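Local atomic coordinates of pectate lyase (Paenibacillus sp. 0602, PDB entry 5GT5), a protein that cleaves pectate by beta-elimination and, in all likelihood, also depolymerises partly methylated pectins in an endo fashion with calcium as cofactor. Residues I126-E131 against I164-F169; G185-W190 against S262-H267. The protein carries 1 engineered substitution. All coordinates share one frame; numbering follows the deposited sequence.

How the contacts relate
The two contacts are a worked example of how a parallel beta-helix grows: each joins a strand to its equivalent one coil later. From the N terminus, contact 1 comes first; residues 164-169 return beside 126-131 and close a 32-residue excursion that contains no helix but carries Asp152, a likely calcium ligand. The chain then passes Asp174 and Asp178, likely ligands too, before contact 2 opens; 262-267 closes it after a longer, partly helical 71-residue excursion. The loops run in series, neither nested nor crossed. Segments 164-169 and 185-190 are themselves neighbours, joined by Asp165 to Ser189 and by stacked His166 and Trp190, so the four segments lie side by side on consecutive coils.

Contact 1: residues I126-E131 against I164-F169; sequences IIRNLE and IDHCVF. Engineered in segment 164-169: Val168 (natural residue Gly).
Ile127 pairs with Ile164 and Arg128 with Asp165 in parallel register, the pairing lapses where Asn129 and His166 both turn through positive phi, and it resumes at Glu131 and Val168. Asp165 N bonds to Ile127 O (3.0 Å), Asn129 N to Asp165 O, and Val168 N to Leu130 O beyond the turn. Such in-register coils, interrupted at a shared turn, are those of the parallel beta-helix of polysaccharide lyase family 1.

The polar centre is the salt bridge of Arg128 and Asp165, whose side chains run alongside each other. A bend at chi3 (85°) turns the guanidinium so that NE (2.9 Å) and NH2 (3.2 Å) of Arg128 both grip Asp165 OD1 side-on. The oxygen lies in the guanidinium plane, but both nitrogens meet it from above the carboxylate plane. His166 ND1, with OD1 in its ring plane, adds a third bond to Asp165 OD1 at 2.7 Å, on the syn side but well out of the carboxylate plane. Asp165 OD2 is engaged by a water and by Ser189 of the next coil.

Cys167 SG spans the turn, touching Ile127 CG2 (4.2 Å) before it and Leu130 CB (4.3 Å) after it. Farther on, the extended Glu131 side chain lies beside the engineered Val168, its OE2 held by Asn170.

With three donors on one buried oxygen, the carboxylate would be expected to stay ionised, its charge balanced by Arg128.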
loop_
_atom_site.group_PDB
_atom_site.type_symbol
_atom_site.label_atom_id
_atom_site.label_comp_id
_atom_site.label_asym_id
_atom_site.label_seq_id
_atom_site.Cartn_x
_atom_site.Cartn_y
_atom_site.Cartn_z
ATOM N N ILE A 126 -6.256 5.626 10.221
ATOM C CA ILE A 126 -5.952 5.439 11.641
ATOM C C ILE A 126 -7.255 5.667 12.414
ATOM O O ILE A 126 -7.958 6.668 12.182
ATOM C CB ILE A 126 -4.859 6.420 12.118
ATOM C CG1 ILE A 126 -3.543 6.128 11.391
ATOM C CG2 ILE A 126 -4.743 6.403 13.650
ATOM C CD1 ILE A 126 -2.389 7.041 11.836
ATOM N N ILE A 127 -7.587 4.731 13.302
ATOM C CA ILE A 127 -8.786 4.798 14.153
ATOM C C ILE A 127 -8.332 4.588 15.591
ATOM O O ILE A 127 -7.817 3.513 15.934
ATOM C CB ILE A 127 -9.824 3.756 13.757
ATOM C CG1 ILE A 127 -10.261 3.981 12.306
ATOM C CG2 ILE A 127 -11.006 3.797 14.742
ATOM C CD1 ILE A 127 -11.076 2.827 11.705
ATOM N N ARG A 128 -8.481 5.612 16.444
ATOM C CA ARG A 128 -7.932 5.513 17.805
ATOM C C ARG A 128 -8.821 6.068 18.897
ATOM O O ARG A 128 -9.561 7.067 18.723
ATOM C CB ARG A 128 -6.553 6.201 17.896
ATOM C CG ARG A 128 -5.500 5.513 17.032
ATOM C CD ARG A 128 -4.189 6.280 17.091
ATOM N NE ARG A 128 -3.369 5.912 18.248
ATOM C CZ ARG A 128 -2.226 6.517 18.567
ATOM N NH1 ARG A 128 -1.819 7.584 17.871
ATOM N NH2 ARG A 128 -1.495 6.067 19.588
ATOM N N ASN A 129 -8.710 5.432 20.072
ATOM C CA ASN A 129 -9.362 5.919 21.304
ATOM C C ASN A 129 -10.871 6.040 21.201
ATOM O O ASN A 129 -11.472 7.038 21.671
ATOM C CB ASN A 129 -8.741 7.240 21.782
ATOM C CG ASN A 129 -8.883 7.411 23.264
ATOM O OD1 ASN A 129 -8.880 6.420 24.001
ATOM N ND2 ASN A 129 -8.982 8.641 23.725
ATOM N N LEU A 130 -11.490 5.035 20.587
ATOM C CA LEU A 130 -12.942 4.948 20.486
ATOM C C LEU A 130 -13.425 3.638 21.065
ATOM O O LEU A 130 -12.745 2.592 20.950
ATOM C CB LEU A 130 -13.385 5.042 19.044
ATOM C CG LEU A 130 -13.096 6.407 18.452
ATOM C CD1 LEU A 130 -13.178 6.292 16.956
ATOM C CD2 LEU A 130 -14.143 7.384 18.972
ATOM N N GLU A 131 -14.585 3.681 21.716
ATOM C CA GLU A 131 -15.254 2.487 22.219
ATOM C C GLU A 131 -16.471 2.204 21.346
ATOM O O GLU A 131 -17.196 3.118 20.951
ATOM C CB GLU A 131 -15.650 2.641 23.691
ATOM C CG GLU A 131 -16.444 1.417 24.205
ATOM C CD GLU A 131 -16.534 1.350 25.709
ATOM O OE1 GLU A 131 -16.082 2.273 26.415
ATOM O OE2 GLU A 131 -17.099 0.350 26.206
ATOM N N ILE A 164 -5.718 0.375 13.953
ATOM C CA ILE A 164 -6.761 0.499 14.957
ATOM C C ILE A 164 -6.070 0.367 16.304
ATOM O O ILE A 164 -5.419 -0.652 16.563
ATOM C CB ILE A 164 -7.811 -0.585 14.783
ATOM C CG1 ILE A 164 -8.556 -0.354 13.457
ATOM C CG2 ILE A 164 -8.818 -0.546 15.959
ATOM C CD1 ILE A 164 -9.261 -1.593 12.899
ATOM N N ASP A 165 -6.179 1.386 17.166
ATOM C CA ASP A 165 -5.328 1.400 18.348
ATOM C C ASP A 165 -6.004 2.091 19.526
ATOM O O ASP A 165 -6.716 3.076 19.346
ATOM C CB ASP A 165 -3.977 2.072 18.005
ATOM C CG ASP A 165 -3.164 2.389 19.228
ATOM O OD1 ASP A 165 -3.373 3.500 19.783
ATOM O OD2 ASP A 165 -2.341 1.554 19.673
ATOM N N HIS A 166 -5.821 1.545 20.728
ATOM C CA HIS A 166 -6.491 2.097 21.915
ATOM C C HIS A 166 -8.005 2.206 21.735
ATOM O O HIS A 166 -8.657 3.168 22.154
ATOM C CB HIS A 166 -5.872 3.444 22.324
ATOM C CG HIS A 166 -4.585 3.307 23.081
ATOM N ND1 HIS A 166 -3.351 3.373 22.471
ATOM C CD2 HIS A 166 -4.363 3.090 24.398
ATOM C CE1 HIS A 166 -2.408 3.218 23.395
ATOM N NE2 HIS A 166 -2.993 3.014 24.561
ATOM N N CYS A 167 -8.579 1.169 21.149
ATOM C CA CYS A 167 -10.026 1.069 21.051
ATOM C C CYS A 167 -10.546 -0.031 21.952
ATOM O O CYS A 167 -9.783 -0.895 22.401
ATOM C CB CYS A 167 -10.467 0.801 19.602
ATOM S SG CYS A 167 -10.186 2.219 18.495
ATOM N N VAL A 168 -11.839 0.032 22.239
ATOM C CA VAL A 168 -12.538 -0.974 23.037
ATOM C C VAL A 168 -13.760 -1.463 22.283
ATOM O O VAL A 168 -14.503 -0.648 21.723
ATOM C CB VAL A 168 -12.957 -0.386 24.368
ATOM C CG1 VAL A 168 -13.821 -1.378 25.185
ATOM C CG2 VAL A 168 -11.746 -0.110 25.093
ATOM N N PHE A 169 -13.948 -2.787 22.263
ATOM C CA PHE A 169 -15.061 -3.412 21.556
ATOM C C PHE A 169 -15.817 -4.290 22.528
ATOM O O PHE A 169 -15.206 -5.049 23.280
ATOM C CB PHE A 169 -14.540 -4.249 20.386
ATOM C CG PHE A 169 -13.754 -3.462 19.378
ATOM C CD1 PHE A 169 -12.403 -3.186 19.583
ATOM C CD2 PHE A 169 -14.380 -2.968 18.244
ATOM C CE1 PHE A 169 -11.675 -2.479 18.648
ATOM C CE2 PHE A 169 -13.660 -2.241 17.300
ATOM C CZ PHE A 169 -12.310 -1.994 17.499
HETATM O O HOH W 1 -0.595 3.391 20.816
#

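Contact 2: residues G185-W190 against S262-H267; sequences GVTISW and SITLHH
Val186 to Ser189 pair in parallel with Ile263 to His266, the strand axes 13° apart, as neighbouring coils of a parallel beta-helix do. The backbone ladder runs through Thr264 N to Val186 O (2.8 Å), Ile188 N to Thr264 O, His266 N to Ile188 O and Trp190 N to His266 O. At its start the bond from Val186 N to Ser262 O is weak, but Gly185 N gives a nearly straight one to Ser262 OG (2.9 Å).

Apolar contacts occupy the face that bears Val186 and Ile188. Ile263 CD1 reaches Val186 CG1 (3.9 Å) and Ile188 CD1, while Leu265 CD2 lies against Ile188 CB.

The opposite face is polar. Thr187 and Thr264 lie side by side, their hydroxyls bonded to Thr10 and Tyr409 respectively. Ser189 CB sits over the face of the His266 ring, 3.6 Å from the ring centroid, and a water joins His266 NE2 to Ser189 OG, which also bonds to Asp165 OD2.

Aromatic contacts end the ladder. In both Trp190 (chi1 -73°) and His267 (chi1 -67°) CG is anti to the carbonyl carbon, which sends the rings out alongside each other. The His267 ring forms an offset stack with the six-membered ring of Trp190, and His267 CB lies over that same ring, 3.8 Å from its centroid. His166 of the preceding coil also stacks with Trp190, whose NE1 bonds to Asp6 O. A bond between His266 ND1 and His267 ND1 (2.8 Å) fixes how the two imidazoles are turned. An alanine in place of Trp190 would probably open a gap beside His267, strip both histidines of their stack, and leave Asp6 O without its indole N-H.

Asp414 holds His267 NE2, gripping this histidine at both ring nitrogens; the chain from Asp414 through His267 to His266 is likely to order the protons along it.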
loop_
_atom_site.group_PDB
_atom_site.type_symbol
_atom_site.label_atom_id
_atom_site.label_comp_id
_atom_site.label_asym_id
_atom_site.label_seq_id
_atom_site.Cartn_x
_atom_site.Cartn_y
_atom_site.Cartn_z
ATOM N N GLY A 185 -1.605 -4.642 5.435
ATOM C CA GLY A 185 -1.022 -3.556 6.203
ATOM C C GLY A 185 -1.853 -3.150 7.411
ATOM O O GLY A 185 -1.991 -1.957 7.697
ATOM N N VAL A 186 -2.408 -4.116 8.134
ATOM C CA VAL A 186 -3.274 -3.816 9.264
ATOM C C VAL A 186 -2.517 -4.071 10.567
ATOM O O VAL A 186 -1.869 -5.105 10.707
ATOM C CB VAL A 186 -4.527 -4.706 9.227
ATOM C CG1 VAL A 186 -5.459 -4.395 10.418
ATOM C CG2 VAL A 186 -5.233 -4.578 7.882
ATOM N N THR A 187 -2.588 -3.107 11.488
ATOM C CA THR A 187 -2.144 -3.316 12.860
ATOM C C THR A 187 -3.270 -2.982 13.791
ATOM O O THR A 187 -3.873 -1.905 13.680
ATOM C CB THR A 187 -0.914 -2.467 13.227
ATOM O OG1 THR A 187 0.199 -2.909 12.444
ATOM C CG2 THR A 187 -0.575 -2.613 14.731
ATOM N N ILE A 188 -3.555 -3.905 14.708
ATOM C CA ILE A 188 -4.473 -3.609 15.790
ATOM C C ILE A 188 -3.741 -3.713 17.123
ATOM O O ILE A 188 -3.228 -4.788 17.473
ATOM C CB ILE A 188 -5.708 -4.558 15.788
ATOM C CG1 ILE A 188 -6.389 -4.616 14.403
ATOM C CG2 ILE A 188 -6.687 -4.134 16.879
ATOM C CD1 ILE A 188 -7.650 -5.524 14.319
ATOM N N SER A 189 -3.664 -2.591 17.863
ATOM C CA SER A 189 -2.823 -2.570 19.060
ATOM C C SER A 189 -3.473 -1.864 20.229
ATOM O O SER A 189 -4.375 -1.025 20.056
ATOM C CB SER A 189 -1.447 -1.959 18.777
ATOM O OG SER A 189 -1.562 -0.612 18.324
ATOM N N TRP A 190 -3.037 -2.237 21.431
ATOM C CA TRP A 190 -3.439 -1.554 22.651
ATOM C C TRP A 190 -4.951 -1.478 22.796
ATOM O O TRP A 190 -5.485 -0.475 23.269
ATOM C CB TRP A 190 -2.787 -0.141 22.736
ATOM C CG TRP A 190 -1.328 -0.258 23.039
ATOM C CD1 TRP A 190 -0.277 -0.118 22.165
ATOM C CD2 TRP A 190 -0.752 -0.600 24.309
ATOM N NE1 TRP A 190 0.919 -0.345 22.829
ATOM C CE2 TRP A 190 0.646 -0.625 24.144
ATOM C CE3 TRP A 190 -1.284 -0.831 25.575
ATOM C CZ2 TRP A 190 1.512 -0.932 25.192
ATOM C CZ3 TRP A 190 -0.408 -1.124 26.623
ATOM C CH2 TRP A 190 0.964 -1.174 26.418
ATOM N N SER A 262 -2.545 -9.239 5.433
ATOM C CA SER A 262 -1.543 -9.164 6.485
ATOM C C SER A 262 -2.098 -8.370 7.655
ATOM O O SER A 262 -2.805 -7.338 7.488
ATOM C CB SER A 262 -0.203 -8.601 5.993
ATOM O OG SER A 262 -0.304 -7.234 5.570
ATOM N N ILE A 263 -1.825 -8.895 8.848
ATOM C CA ILE A 263 -2.299 -8.271 10.073
ATOM C C ILE A 263 -1.361 -8.531 11.254
ATOM O O ILE A 263 -0.831 -9.634 11.411
ATOM C CB ILE A 263 -3.747 -8.730 10.386
ATOM C CG1 ILE A 263 -4.316 -7.925 11.542
ATOM C CG2 ILE A 263 -3.854 -10.230 10.710
ATOM C CD1 ILE A 263 -5.850 -8.047 11.657
ATOM N N THR A 264 -1.143 -7.489 12.052
ATOM C CA THR A 264 -0.424 -7.574 13.316
ATOM C C THR A 264 -1.380 -7.246 14.430
ATOM O O THR A 264 -2.077 -6.215 14.374
ATOM C CB THR A 264 0.724 -6.549 13.370
ATOM O OG1 THR A 264 1.569 -6.735 12.231
ATOM C CG2 THR A 264 1.534 -6.679 14.654
ATOM N N LEU A 265 -1.404 -8.095 15.464
ATOM C CA LEU A 265 -2.163 -7.841 16.713
ATOM C C LEU A 265 -1.160 -7.745 17.861
ATOM O O LEU A 265 -0.336 -8.650 18.018
ATOM C CB LEU A 265 -3.106 -9.017 17.016
ATOM C CG LEU A 265 -4.016 -9.468 15.867
ATOM C CD1 LEU A 265 -4.799 -10.703 16.273
ATOM C CD2 LEU A 265 -4.967 -8.340 15.441
ATOM N N HIS A 266 -1.203 -6.703 18.680
ATOM C CA HIS A 266 -0.276 -6.667 19.809
ATOM C C HIS A 266 -0.755 -5.804 20.946
ATOM O O HIS A 266 -1.447 -4.790 20.729
ATOM C CB HIS A 266 1.171 -6.322 19.387
ATOM C CG HIS A 266 1.420 -4.884 19.119
ATOM N ND1 HIS A 266 1.791 -3.996 20.116
ATOM C CD2 HIS A 266 1.401 -4.165 17.969
ATOM C CE1 HIS A 266 1.960 -2.803 19.593
ATOM N NE2 HIS A 266 1.732 -2.873 18.283
ATOM N N HIS A 267 -0.405 -6.218 22.172
ATOM C CA HIS A 267 -0.839 -5.494 23.381
ATOM C C HIS A 267 -2.359 -5.330 23.406
ATOM O O HIS A 267 -2.902 -4.308 23.823
ATOM C CB HIS A 267 -0.075 -4.151 23.535
ATOM C CG HIS A 267 1.382 -4.347 23.810
ATOM N ND1 HIS A 267 2.324 -4.516 22.806
ATOM C CD2 HIS A 267 2.068 -4.499 24.979
ATOM C CE1 HIS A 267 3.502 -4.760 23.339
ATOM N NE2 HIS A 267 3.379 -4.733 24.664
HETATM O O HOH W 2 1.340 -0.301 17.261
#